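Arginase (Glaciozyma antarctica, PDB 5YNL) probably hydrolyses L-arginine to L-ornithine and urea, as other arginases do, in a cold-adapted form from a psychrophilic Antarctic yeast. Local coordinates at residues 49-54 / 278-283; 59-64 / 135-140; 84-89 / 351-356; 96-101 / 139-144; 148-153 / 159-164. All blocks are in the same frame, centred on the assembly; numbering follows the deposited sequence.

Interaction 1: residues 49-54 / 278-283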
# COMPACT_ATOMS: atom_id res chain seq x y z
N SER A 49 15.10 -1.62 -12.82
CA SER A 49 14.88 -2.15 -11.47
C SER A 49 16.02 -3.05 -11.06
O SER A 49 16.38 -3.96 -11.81
CB SER A 49 13.59 -2.94 -11.40
OG SER A 49 13.57 -3.71 -10.23
N PRO A 50 16.61 -2.78 -9.88
CA PRO A 50 17.69 -3.58 -9.28
C PRO A 50 17.16 -4.75 -8.48
O PRO A 50 17.95 -5.54 -7.97
CB PRO A 50 18.38 -2.59 -8.31
CG PRO A 50 17.48 -1.32 -8.27
CD PRO A 50 16.21 -1.65 -9.02
N PHE A 51 15.84 -4.87 -8.37
CA PHE A 51 15.22 -5.89 -7.52
C PHE A 51 14.49 -7.00 -8.29
O PHE A 51 14.62 -8.19 -7.95
CB PHE A 51 14.26 -5.22 -6.52
CG PHE A 51 14.87 -4.09 -5.76
CD1 PHE A 51 16.00 -4.30 -4.96
CD2 PHE A 51 14.34 -2.81 -5.83
CE1 PHE A 51 16.57 -3.25 -4.24
CE2 PHE A 51 14.90 -1.76 -5.13
CZ PHE A 51 16.02 -1.97 -4.33
N LEU A 52 13.72 -6.62 -9.31
CA LEU A 52 12.81 -7.55 -9.99
C LEU A 52 13.48 -8.64 -10.83
O LEU A 52 14.65 -8.54 -11.18
CB LEU A 52 11.81 -6.78 -10.88
CG LEU A 52 10.44 -6.46 -10.28
CD1 LEU A 52 10.46 -6.59 -8.78
CD2 LEU A 52 10.00 -5.06 -10.67
N ALA A 53 12.70 -9.68 -11.15
CA ALA A 53 13.18 -10.80 -11.97
C ALA A 53 13.17 -10.46 -13.45
O ALA A 53 12.20 -9.86 -13.96
CB ALA A 53 12.34 -12.04 -11.71
N THR A 54 14.26 -10.86 -14.12
CA THR A 54 14.56 -10.50 -15.51
C THR A 54 13.45 -10.84 -16.50
O THR A 54 13.32 -10.15 -17.52
CB THR A 54 15.89 -11.10 -15.98
N THR A 278 17.90 3.90 -3.11
CA THR A 278 18.37 2.52 -3.20
C THR A 278 17.48 1.49 -2.49
O THR A 278 17.71 0.30 -2.60
CB THR A 278 19.83 2.39 -2.72
OG1 THR A 278 20.00 3.13 -1.51
CG2 THR A 278 20.80 2.91 -3.77
N ARG A 279 16.44 1.95 -1.80
CA ARG A 279 15.52 1.05 -1.09
C ARG A 279 14.34 0.61 -1.95
O ARG A 279 13.76 1.43 -2.69
CB ARG A 279 14.98 1.75 0.17
CG ARG A 279 16.01 1.92 1.32
CD ARG A 279 15.32 2.43 2.57
NE ARG A 279 16.24 2.84 3.63
CZ ARG A 279 16.72 2.03 4.58
NH1 ARG A 279 17.55 2.51 5.49
NH2 ARG A 279 16.39 0.75 4.62
N PRO A 280 13.96 -0.67 -1.85
CA PRO A 280 12.73 -1.12 -2.53
C PRO A 280 11.56 -0.29 -2.01
O PRO A 280 11.60 0.11 -0.84
CB PRO A 280 12.57 -2.57 -2.07
CG PRO A 280 13.95 -3.00 -1.66
CD PRO A 280 14.58 -1.75 -1.07
N ILE A 281 10.55 -0.01 -2.83
CA ILE A 281 9.41 0.78 -2.37
C ILE A 281 8.14 -0.08 -2.29
O ILE A 281 7.80 -0.80 -3.24
CB ILE A 281 9.14 1.99 -3.32
CG1 ILE A 281 10.11 3.14 -3.01
CG2 ILE A 281 7.69 2.48 -3.19
CD1 ILE A 281 10.23 4.21 -4.16
N HIS A 282 7.45 0.01 -1.15
CA HIS A 282 6.14 -0.57 -0.98
C HIS A 282 5.14 0.58 -1.03
O HIS A 282 5.12 1.43 -0.12
CB HIS A 282 6.03 -1.33 0.36
CG HIS A 282 4.83 -2.22 0.47
ND1 HIS A 282 3.82 -2.27 -0.48
CD2 HIS A 282 4.45 -3.09 1.44
CE1 HIS A 282 2.90 -3.14 -0.11
NE2 HIS A 282 3.26 -3.64 1.06
N LEU A 283 4.33 0.62 -2.07
CA LEU A 283 3.32 1.68 -2.16
C LEU A 283 1.97 1.11 -1.79
O LEU A 283 1.38 0.31 -2.56
CB LEU A 283 3.25 2.31 -3.56
CG LEU A 283 2.21 3.41 -3.82
CD1 LEU A 283 2.33 4.61 -2.85
CD2 LEU A 283 2.37 3.89 -5.24

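Interaction 2: residues 59-64 / 135-140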
# COMPACT_ATOMS: atom_id res chain seq x y z
N GLY A 59 2.73 -10.15 -9.62
CA GLY A 59 2.00 -11.05 -8.75
C GLY A 59 0.68 -10.41 -8.38
O GLY A 59 0.62 -9.21 -8.05
N ILE A 60 -0.39 -11.18 -8.44
CA ILE A 60 -1.69 -10.62 -8.13
C ILE A 60 -2.34 -11.36 -6.97
O ILE A 60 -2.58 -12.58 -7.07
CB ILE A 60 -2.62 -10.60 -9.37
CG1 ILE A 60 -2.11 -9.57 -10.38
CG2 ILE A 60 -4.06 -10.29 -8.98
CD1 ILE A 60 -2.93 -9.48 -11.62
N VAL A 61 -2.59 -10.65 -5.87
CA VAL A 61 -3.33 -11.26 -4.77
C VAL A 61 -4.53 -10.40 -4.38
O VAL A 61 -4.39 -9.24 -3.98
CB VAL A 61 -2.43 -11.70 -3.54
CG1 VAL A 61 -0.93 -11.78 -3.91
CG2 VAL A 61 -2.63 -10.82 -2.32
N GLY A 62 -5.72 -10.97 -4.55
CA GLY A 62 -6.94 -10.28 -4.17
C GLY A 62 -7.43 -10.78 -2.83
O GLY A 62 -7.39 -11.98 -2.56
N CYS A 63 -7.90 -9.86 -1.99
CA CYS A 63 -8.54 -10.22 -0.74
C CYS A 63 -9.75 -9.33 -0.45
O CYS A 63 -9.59 -8.17 -0.06
CB CYS A 63 -7.56 -10.17 0.42
SG CYS A 63 -8.37 -10.15 2.05
N PRO A 64 -10.96 -9.88 -0.62
CA PRO A 64 -12.23 -9.15 -0.53
C PRO A 64 -12.65 -8.78 0.90
O PRO A 64 -13.82 -8.47 1.10
CB PRO A 64 -13.25 -10.14 -1.10
CG PRO A 64 -12.47 -11.26 -1.70
CD PRO A 64 -11.16 -11.29 -0.98
N ALA A 135 -0.17 -12.21 4.02
CA ALA A 135 1.27 -12.09 4.29
C ALA A 135 2.05 -13.20 3.60
O ALA A 135 3.17 -12.99 3.11
CB ALA A 135 1.53 -12.14 5.77
N ASP A 136 1.47 -14.40 3.59
CA ASP A 136 2.11 -15.56 2.99
C ASP A 136 2.09 -15.47 1.46
O ASP A 136 3.13 -15.66 0.82
CB ASP A 136 1.43 -16.86 3.46
CG ASP A 136 1.60 -17.11 4.95
OD1 ASP A 136 2.70 -16.84 5.49
OD2 ASP A 136 0.63 -17.58 5.59
N ARG A 137 0.93 -15.17 0.89
CA ARG A 137 0.78 -15.16 -0.57
C ARG A 137 1.64 -14.06 -1.18
O ARG A 137 2.24 -14.23 -2.24
CB ARG A 137 -0.69 -14.97 -0.97
CG ARG A 137 -1.63 -16.03 -0.42
CD ARG A 137 -3.06 -15.51 -0.29
NE ARG A 137 -3.69 -15.21 -1.57
CZ ARG A 137 -4.86 -14.60 -1.71
NH1 ARG A 137 -5.36 -14.37 -2.93
NH2 ARG A 137 -5.54 -14.21 -0.64
N VAL A 138 1.70 -12.93 -0.47
CA VAL A 138 2.51 -11.79 -0.88
C VAL A 138 3.99 -12.17 -0.88
O VAL A 138 4.71 -11.86 -1.83
CB VAL A 138 2.23 -10.57 0.02
CG1 VAL A 138 3.30 -9.52 -0.15
CG2 VAL A 138 0.84 -10.01 -0.30
N TYR A 139 4.43 -12.87 0.17
CA TYR A 139 5.83 -13.30 0.22
C TYR A 139 6.16 -14.26 -0.91
O TYR A 139 7.22 -14.15 -1.54
CB TYR A 139 6.21 -13.94 1.56
CG TYR A 139 7.65 -14.41 1.53
CD1 TYR A 139 8.70 -13.50 1.60
CD2 TYR A 139 7.96 -15.75 1.40
CE1 TYR A 139 10.02 -13.92 1.55
CE2 TYR A 139 9.27 -16.18 1.35
CZ TYR A 139 10.30 -15.26 1.43
OH TYR A 139 11.60 -15.69 1.38
N ALA A 140 5.25 -15.21 -1.16
CA ALA A 140 5.39 -16.17 -2.26
C ALA A 140 5.74 -15.45 -3.55
O ALA A 140 6.75 -15.75 -4.19
CB ALA A 140 4.10 -16.97 -2.43
O HOH W 1 -3.74 -15.28 -5.32

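Interaction 3: residues 84-89 / 351-356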
# COMPACT_ATOMS: atom_id res chain seq x y z
N SER A 84 -12.59 -6.54 -15.04
CA SER A 84 -12.63 -5.35 -15.91
C SER A 84 -11.49 -5.26 -16.93
O SER A 84 -11.48 -4.35 -17.74
CB SER A 84 -12.67 -4.05 -15.07
OG SER A 84 -11.42 -3.78 -14.45
N GLY A 85 -10.55 -6.20 -16.89
CA GLY A 85 -9.49 -6.23 -17.88
C GLY A 85 -8.13 -5.82 -17.32
O GLY A 85 -7.17 -5.64 -18.07
N LEU A 86 -8.04 -5.70 -16.00
CA LEU A 86 -6.76 -5.36 -15.38
C LEU A 86 -5.64 -6.32 -15.81
O LEU A 86 -4.50 -5.89 -16.07
CB LEU A 86 -6.87 -5.38 -13.87
CG LEU A 86 -5.51 -5.13 -13.22
CD1 LEU A 86 -5.13 -3.68 -13.48
CD2 LEU A 86 -5.50 -5.47 -11.73
N LEU A 87 -5.97 -7.61 -15.87
CA LEU A 87 -4.99 -8.63 -16.20
C LEU A 87 -4.42 -8.39 -17.60
O LEU A 87 -3.20 -8.42 -17.80
CB LEU A 87 -5.60 -10.04 -16.10
CG LEU A 87 -5.41 -10.80 -14.78
CD1 LEU A 87 -5.83 -9.96 -13.59
CD2 LEU A 87 -6.20 -12.07 -14.81
N ASN A 88 -5.32 -8.12 -18.55
CA ASN A 88 -4.93 -7.83 -19.93
C ASN A 88 -4.13 -6.50 -20.03
O ASN A 88 -3.14 -6.41 -20.78
CB ASN A 88 -6.18 -7.82 -20.81
CG ASN A 88 -5.86 -7.87 -22.29
OD1 ASN A 88 -5.54 -8.93 -22.83
ND2 ASN A 88 -5.98 -6.73 -22.95
N ASP A 89 -4.55 -5.48 -19.29
CA ASP A 89 -3.81 -4.22 -19.23
C ASP A 89 -2.36 -4.44 -18.84
O ASP A 89 -1.44 -3.89 -19.45
CB ASP A 89 -4.45 -3.24 -18.24
CG ASP A 89 -5.74 -2.64 -18.76
OD1 ASP A 89 -6.01 -2.76 -19.97
OD2 ASP A 89 -6.46 -2.02 -17.95
N SER A 351 -6.46 2.21 -13.65
CA SER A 351 -5.55 3.23 -14.12
C SER A 351 -4.30 3.33 -13.23
O SER A 351 -3.20 3.38 -13.75
CB SER A 351 -6.28 4.58 -14.23
OG SER A 351 -5.68 5.39 -15.23
N LEU A 352 -4.48 3.33 -11.90
CA LEU A 352 -3.35 3.51 -10.99
C LEU A 352 -2.43 2.29 -11.06
O LEU A 352 -1.19 2.42 -10.93
CB LEU A 352 -3.79 3.73 -9.54
CG LEU A 352 -4.71 4.89 -9.14
CD1 LEU A 352 -5.15 4.72 -7.65
CD2 LEU A 352 -4.01 6.27 -9.34
N VAL A 353 -3.00 1.10 -11.25
CA VAL A 353 -2.18 -0.10 -11.36
C VAL A 353 -1.28 0.02 -12.59
O VAL A 353 -0.06 -0.07 -12.46
CB VAL A 353 -3.02 -1.43 -11.42
CG1 VAL A 353 -2.14 -2.60 -11.80
CG2 VAL A 353 -3.68 -1.71 -10.06
N ARG A 354 -1.88 0.25 -13.76
CA ARG A 354 -1.14 0.34 -15.03
C ARG A 354 -0.00 1.32 -14.88
O ARG A 354 1.12 1.06 -15.30
CB ARG A 354 -2.05 0.81 -16.17
CG ARG A 354 -3.19 -0.15 -16.51
CD ARG A 354 -3.76 0.12 -17.90
NE ARG A 354 -4.24 1.49 -18.08
CZ ARG A 354 -5.50 1.89 -17.85
NH1 ARG A 354 -6.41 1.03 -17.41
NH2 ARG A 354 -5.84 3.15 -18.05
N CYS A 355 -0.34 2.44 -14.28
CA CYS A 355 0.54 3.55 -14.07
C CYS A 355 1.70 3.18 -13.16
O CYS A 355 2.87 3.46 -13.45
CB CYS A 355 -0.29 4.62 -13.39
SG CYS A 355 0.46 6.17 -13.48
N ALA A 356 1.37 2.54 -12.04
CA ALA A 356 2.36 2.17 -11.06
C ALA A 356 3.33 1.18 -11.66
O ALA A 356 4.50 1.14 -11.26
CB ALA A 356 1.71 1.58 -9.80

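Interaction 4: residues 96-101 / 139-144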
# COMPACT_ATOMS: atom_id res chain seq x y z
N THR A 96 4.29 -10.27 -17.30
CA THR A 96 3.66 -11.59 -17.21
C THR A 96 2.89 -11.70 -15.89
O THR A 96 3.36 -11.24 -14.83
CB THR A 96 4.67 -12.75 -17.36
OG1 THR A 96 4.86 -13.02 -18.75
CG2 THR A 96 4.15 -14.03 -16.69
N VAL A 97 1.70 -12.29 -15.97
CA VAL A 97 0.78 -12.29 -14.84
C VAL A 97 0.75 -13.62 -14.10
O VAL A 97 0.51 -14.68 -14.70
CB VAL A 97 -0.62 -11.85 -15.28
CG1 VAL A 97 -1.64 -12.10 -14.18
CG2 VAL A 97 -0.61 -10.38 -15.66
N ASP A 98 0.99 -13.55 -12.80
CA ASP A 98 0.87 -14.70 -11.93
C ASP A 98 -0.35 -14.49 -11.03
O ASP A 98 -0.24 -13.87 -9.97
CB ASP A 98 2.14 -14.84 -11.09
CG ASP A 98 2.21 -16.16 -10.34
OD1 ASP A 98 1.53 -17.12 -10.76
OD2 ASP A 98 2.96 -16.22 -9.34
N PHE A 99 -1.50 -14.99 -11.48
CA PHE A 99 -2.75 -14.93 -10.74
C PHE A 99 -3.33 -16.33 -10.55
O PHE A 99 -3.41 -17.11 -11.50
CB PHE A 99 -3.77 -14.11 -11.53
CG PHE A 99 -5.08 -13.94 -10.83
CD1 PHE A 99 -5.13 -13.53 -9.50
CD2 PHE A 99 -6.28 -14.16 -11.51
CE1 PHE A 99 -6.37 -13.36 -8.85
CE2 PHE A 99 -7.50 -13.98 -10.88
CZ PHE A 99 -7.55 -13.60 -9.55
N ALA A 100 -3.78 -16.64 -9.33
CA ALA A 100 -4.30 -17.98 -9.01
C ALA A 100 -5.72 -18.22 -9.50
O ALA A 100 -6.34 -19.21 -9.11
CB ALA A 100 -4.21 -18.24 -7.53
N GLY A 101 -6.25 -17.32 -10.33
CA GLY A 101 -7.61 -17.46 -10.82
C GLY A 101 -8.61 -16.78 -9.90
O GLY A 101 -8.31 -16.50 -8.74
N TYR A 139 4.43 -12.87 0.17
CA TYR A 139 5.83 -13.30 0.22
C TYR A 139 6.16 -14.26 -0.91
O TYR A 139 7.22 -14.15 -1.54
CB TYR A 139 6.21 -13.94 1.56
CG TYR A 139 7.65 -14.41 1.53
CD1 TYR A 139 8.70 -13.50 1.60
CD2 TYR A 139 7.96 -15.75 1.40
CE1 TYR A 139 10.02 -13.92 1.55
CE2 TYR A 139 9.27 -16.18 1.35
CZ TYR A 139 10.30 -15.26 1.43
OH TYR A 139 11.60 -15.69 1.38
N ALA A 140 5.25 -15.21 -1.16
CA ALA A 140 5.39 -16.17 -2.26
C ALA A 140 5.74 -15.45 -3.55
O ALA A 140 6.75 -15.75 -4.19
CB ALA A 140 4.10 -16.97 -2.43
N HIS A 141 4.91 -14.50 -3.94
CA HIS A 141 5.21 -13.63 -5.06
C HIS A 141 6.49 -12.81 -4.83
O HIS A 141 7.35 -12.75 -5.70
CB HIS A 141 4.02 -12.72 -5.37
CG HIS A 141 2.80 -13.46 -5.82
ND1 HIS A 141 2.57 -13.78 -7.14
CD2 HIS A 141 1.76 -13.97 -5.13
CE1 HIS A 141 1.43 -14.44 -7.24
NE2 HIS A 141 0.92 -14.57 -6.04
N ALA A 142 6.61 -12.19 -3.65
CA ALA A 142 7.81 -11.41 -3.30
C ALA A 142 9.11 -12.23 -3.42
O ALA A 142 10.09 -11.78 -4.03
CB ALA A 142 7.67 -10.84 -1.90
N SER A 143 9.13 -13.42 -2.83
CA SER A 143 10.33 -14.25 -2.85
C SER A 143 10.71 -14.79 -4.24
O SER A 143 11.49 -15.72 -4.34
CB SER A 143 10.15 -15.43 -1.90
OG SER A 143 9.14 -16.29 -2.39
N LYS A 144 10.16 -14.20 -5.29
CA LYS A 144 10.37 -14.70 -6.64
C LYS A 144 10.75 -13.60 -7.64
O LYS A 144 10.89 -13.87 -8.83
CB LYS A 144 9.13 -15.44 -7.13
CG LYS A 144 8.89 -16.75 -6.42
CD LYS A 144 7.51 -17.33 -6.72
CE LYS A 144 7.37 -17.73 -8.18
NZ LYS A 144 6.45 -18.90 -8.34

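Interaction 5: residues 148-153 / 159-164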
# COMPACT_ATOMS: atom_id res chain seq x y z
N THR A 148 4.34 -7.59 -6.40
CA THR A 148 3.06 -8.10 -5.89
C THR A 148 2.00 -6.99 -5.83
O THR A 148 2.12 -6.03 -5.05
CB THR A 148 3.21 -8.70 -4.50
OG1 THR A 148 4.37 -9.54 -4.48
CG2 THR A 148 1.96 -9.49 -4.12
N VAL A 149 0.98 -7.12 -6.67
CA VAL A 149 -0.13 -6.19 -6.67
C VAL A 149 -1.21 -6.75 -5.75
O VAL A 149 -1.87 -7.73 -6.10
CB VAL A 149 -0.71 -5.97 -8.10
CG1 VAL A 149 -1.86 -4.97 -8.08
CG2 VAL A 149 0.40 -5.49 -9.06
N THR A 150 -1.39 -6.15 -4.57
CA THR A 150 -2.47 -6.60 -3.69
C THR A 150 -3.72 -5.76 -3.91
O THR A 150 -3.71 -4.52 -3.72
CB THR A 150 -2.13 -6.63 -2.20
OG1 THR A 150 -0.85 -7.25 -2.02
CG2 THR A 150 -3.17 -7.43 -1.45
N LEU A 151 -4.78 -6.44 -4.34
CA LEU A 151 -6.05 -5.82 -4.61
C LEU A 151 -6.89 -6.05 -3.38
O LEU A 151 -7.29 -7.18 -3.09
CB LEU A 151 -6.72 -6.43 -5.84
CG LEU A 151 -5.93 -6.19 -7.12
CD1 LEU A 151 -6.70 -6.70 -8.35
CD2 LEU A 151 -5.56 -4.71 -7.25
N GLY A 152 -7.17 -4.98 -2.65
CA GLY A 152 -7.83 -5.18 -1.40
C GLY A 152 -9.24 -4.64 -1.22
O GLY A 152 -9.78 -3.82 -1.99
N GLY A 153 -9.83 -5.18 -0.17
CA GLY A 153 -10.81 -4.45 0.58
C GLY A 153 -10.00 -3.61 1.54
O GLY A 153 -9.29 -2.67 1.15
N MET A 159 -1.27 -5.13 7.02
CA MET A 159 -0.54 -5.94 7.97
C MET A 159 0.11 -7.10 7.23
O MET A 159 1.29 -7.40 7.43
CB MET A 159 -1.48 -6.46 9.06
CG MET A 159 -1.53 -5.56 10.29
SD MET A 159 -2.42 -6.27 11.69
CE MET A 159 -4.11 -6.21 11.05
N GLY A 160 -0.65 -7.75 6.35
CA GLY A 160 -0.13 -8.88 5.62
C GLY A 160 0.81 -8.48 4.50
O GLY A 160 1.95 -8.96 4.41
N THR A 161 0.33 -7.58 3.64
CA THR A 161 1.07 -7.12 2.48
C THR A 161 2.46 -6.58 2.85
O THR A 161 3.46 -6.87 2.17
CB THR A 161 0.23 -6.05 1.71
OG1 THR A 161 0.66 -5.93 0.35
CG2 THR A 161 0.35 -4.74 2.36
N VAL A 162 2.54 -5.83 3.94
CA VAL A 162 3.80 -5.22 4.36
C VAL A 162 4.70 -6.28 5.03
O VAL A 162 5.93 -6.25 4.90
CB VAL A 162 3.54 -4.00 5.30
CG1 VAL A 162 4.82 -3.54 6.00
CG2 VAL A 162 2.92 -2.85 4.54
N SER A 163 4.09 -7.24 5.73
CA SER A 163 4.88 -8.30 6.34
C SER A 163 5.61 -9.12 5.28
O SER A 163 6.82 -9.30 5.36
CB SER A 163 3.99 -9.21 7.19
OG SER A 163 3.33 -8.46 8.19
N GLY A 164 4.87 -9.61 4.29
CA GLY A 164 5.45 -10.40 3.21
C GLY A 164 6.54 -9.64 2.48
O GLY A 164 7.64 -10.15 2.29

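Interaction 1: residues 49-54 / 278-283
Pro280 packs over one face of the Phe51 ring, and this CH-pi pair accounts for most of the contact between the N-terminal loop 49-54 and the lead-in to strand 281-286. Seen as side chains, the two cross at about a right angle. Pro280 CG stands 3.7 Å from the centroid of the Phe51 ring and 18° off the ring normal. The proline also touches with its backbone side, for its CA comes to 3.4 Å from Phe51 CE2. At the ring edge, Phe51 CZ points to the backbone O of Thr278 at 3.3 Å, close to the ring plane. Pro50 CG lies over the opposite face, offset toward the rim, so two prolines flank the aromatic group. With CG set beside the backbone N (chi1 -52°), the Phe51 side chain reaches out of its loop to the residues leading into the strand. The loop itself is turned by Ser49, whose OG accepts from Phe51 N and, at 3.1 Å and nearly straight, from Leu52 N, an ST turn and an ST motif sharing one hydroxyl. Val325 of strand 324-330 touches both Phe51 and Pro280. The chemistry is thus mainly apolar: C-H groups of a rigid proline ring meet an aromatic face, and the carbonyl oxygen of Thr278 faces the weakly positive hydrogens of the aromatic rim.

Interaction 2: residues 59-64 / 135-140
Arg137 reaches from helix 124-142 over strand 57-63 and meets the backbone of Gly62. From CB, which leaves the helix toward the strand, the chain first runs with CG beside the backbone N. It extends through CD and then bends at chi3 (66°), a turn that brings the guanidinium over the strand. One face of that flat group lies over Val61, whose CB is 4.0 Å from Arg137 NH1. At the tip NH1 donates to Gly62 O over 3.2 Å, a bent bond of 144°, with the oxygen tilted out of the guanidinium plane. The same nitrogen gives a second proton to a water 3.0 Å away, in the plane of the group, and this water in turn makes a weak bond to Ile60 O. NH2 is held by a salt bridge to Asp133, one turn back on the helix, so the group is fixed at both terminal nitrogens. Next along the helix, Val138 CG2 touches Val61 CG2 at 4.1 Å, the two side chains crossing at about a right angle. The segments of helix and strand run nearly antiparallel, 170° between directions and 8.8 Å between axes; Thr148 and Thr150 of the adjoining strand 147-152 touch both valines, and Thr161 and Thr165 of helix 158-168 also touch Val138.

Interaction 3: residues 84-89 / 351-356
Two helices of the alpha/beta arginase fold, 86-92 and the C-terminal 345-356, meet here through a salt bridge beside an apolar pair, Asp89 with Arg354 and Leu86 with Val353. The first helix follows Gly85, which closes the preceding helix in a Schellman motif and is the N-cap of the next. In the conformer described, one of two for Arg354, NH1 donates to Asp89 OD2 over 3.1 Å with an angle of 144°, so the salt bridge need not be permanent. The charged groups do not lie side by side: their planes stand 83° apart, and NH1 meets OD2 from 53° above the carboxylate plane. Arg354 CD lies 3.4 Å from Asp89 CB, and the bend at chi3 beyond it turns the guanidinium so that NH1 meets OD2. Arg350, one turn earlier on the same helix, makes a second salt bridge to OD2. An alanine in place of Asp89 would remove this shared carboxylate, and is likely to leave Arg350 and Arg354 as like charges without their common mate. Val353 also packs against Ile329 of strand 324-330. Leu86 and Val353 cross at about a right angle, Leu86 CD1 resting 3.6 Å from Val353 CG1.

Interaction 4: residues 96-101 / 139-144
Asp98 and His141 come together between edge strand 96-99 and the C-terminal end of helix 124-142. The aspartate swings CG opposite its own backbone N (chi1 -169°), which carries the carboxylate toward the helix. His141 has CG beside its backbone N, and the ring plane stands nearly perpendicular to the plane of CA, CB and CG (chi2 -88°); CE1 and ND1 lie nearest Asp98. Carboxylate and imidazole cross with their planes 56° apart. Asp98 OD2 sits 3.1 Å from His141 CE1, and although His141 ND1 is 3.3 Å away, the angle is too poor for a hydrogen bond. CE1 also lies 3.3 Å from the backbone O of Asp98. Gln146 joins the two side chains instead: its OE1 is hydrogen-bonded to His141 ND1, while its NE2 is bonded to Asp98 OD2. A leucine in place of His141 would probably leave Gln146 OE1 without that mate and its amide freer to turn away from Asp98. Lys144 NZ, 4.5 Å from Asp98 OD2, adds opposite charge beyond salt-bridge range. In the fold, strand 96-99 forms one margin of the sheet beside strand 57-63, from which Val61 touches His141, while helix 86-92 packs on Val97 and Phe99.

Interaction 5: residues 148-153 / 159-164
Thr150 of strand 147-152 and Thr161 of helix 158-168 meet through their hydroxyls, and across these segments the contact is confined to that polar pair. OG1 of Thr150 and OG1 of Thr161 lie 3.1 Å apart, with both residues buried and the side chains inclined to each other. Thr161 OG1 has a firm partner in Asp328 of strand 324-330, to which it is hydrogen-bonded, so this hydroxyl is satisfied inside the protein. The torsions explain the meeting: Thr161 carries OG1 anti to its backbone N (chi1 -159°), projecting it at the strand, whereas Thr150 keeps OG1 beside the backbone N (chi1 -46°). No apolar pair is made between the segments; apart from the two hydroxyls, the nearest approach is Thr150 CB to Thr161 OG1, at 3.8 Å. Within the helix, the backbone bond from Gly164 N to Gly160 O, 3.0 Å long, spans the turn that carries Thr161. Other neighbours complete the packing: Val138 of helix 124-142 touches both threonines, and Thr150 also touches Asp328. Strand 147-152 passes through Gly152 and Gly153 into a short loop and then directly into helix 158-168, which packs back on the sheet; the chain goes on to parallel strand 173-177, with two strands between it and 147-152. Such a strand-loop-helix unit is the beta-alpha half of a beta-alpha-beta crossover, the building block of the three-layer alpha/beta fold of arginases.

All five contacts are built around the eight-stranded parallel sheet. Interactions 2 and 5 are closest, with centres about 6 Å apart on neighbouring strands 57-63 and 147-152; interaction 4 is about 7 Å from interaction 2, shares helix 124-142 with it, and continues to strand 96-99 at the sheet margin. Interaction 3 joins two helices whose Leu86 and Val353 reach the side chains of strand 147-152. Along the chain, interactions 2, 4 and 5 are nested inside the loop closed by interaction 1, whereas interaction 3 crosses both interactions 1 and 2. Contacts distant in sequence therefore tie early and late parts of the chain into one alpha/beta domain.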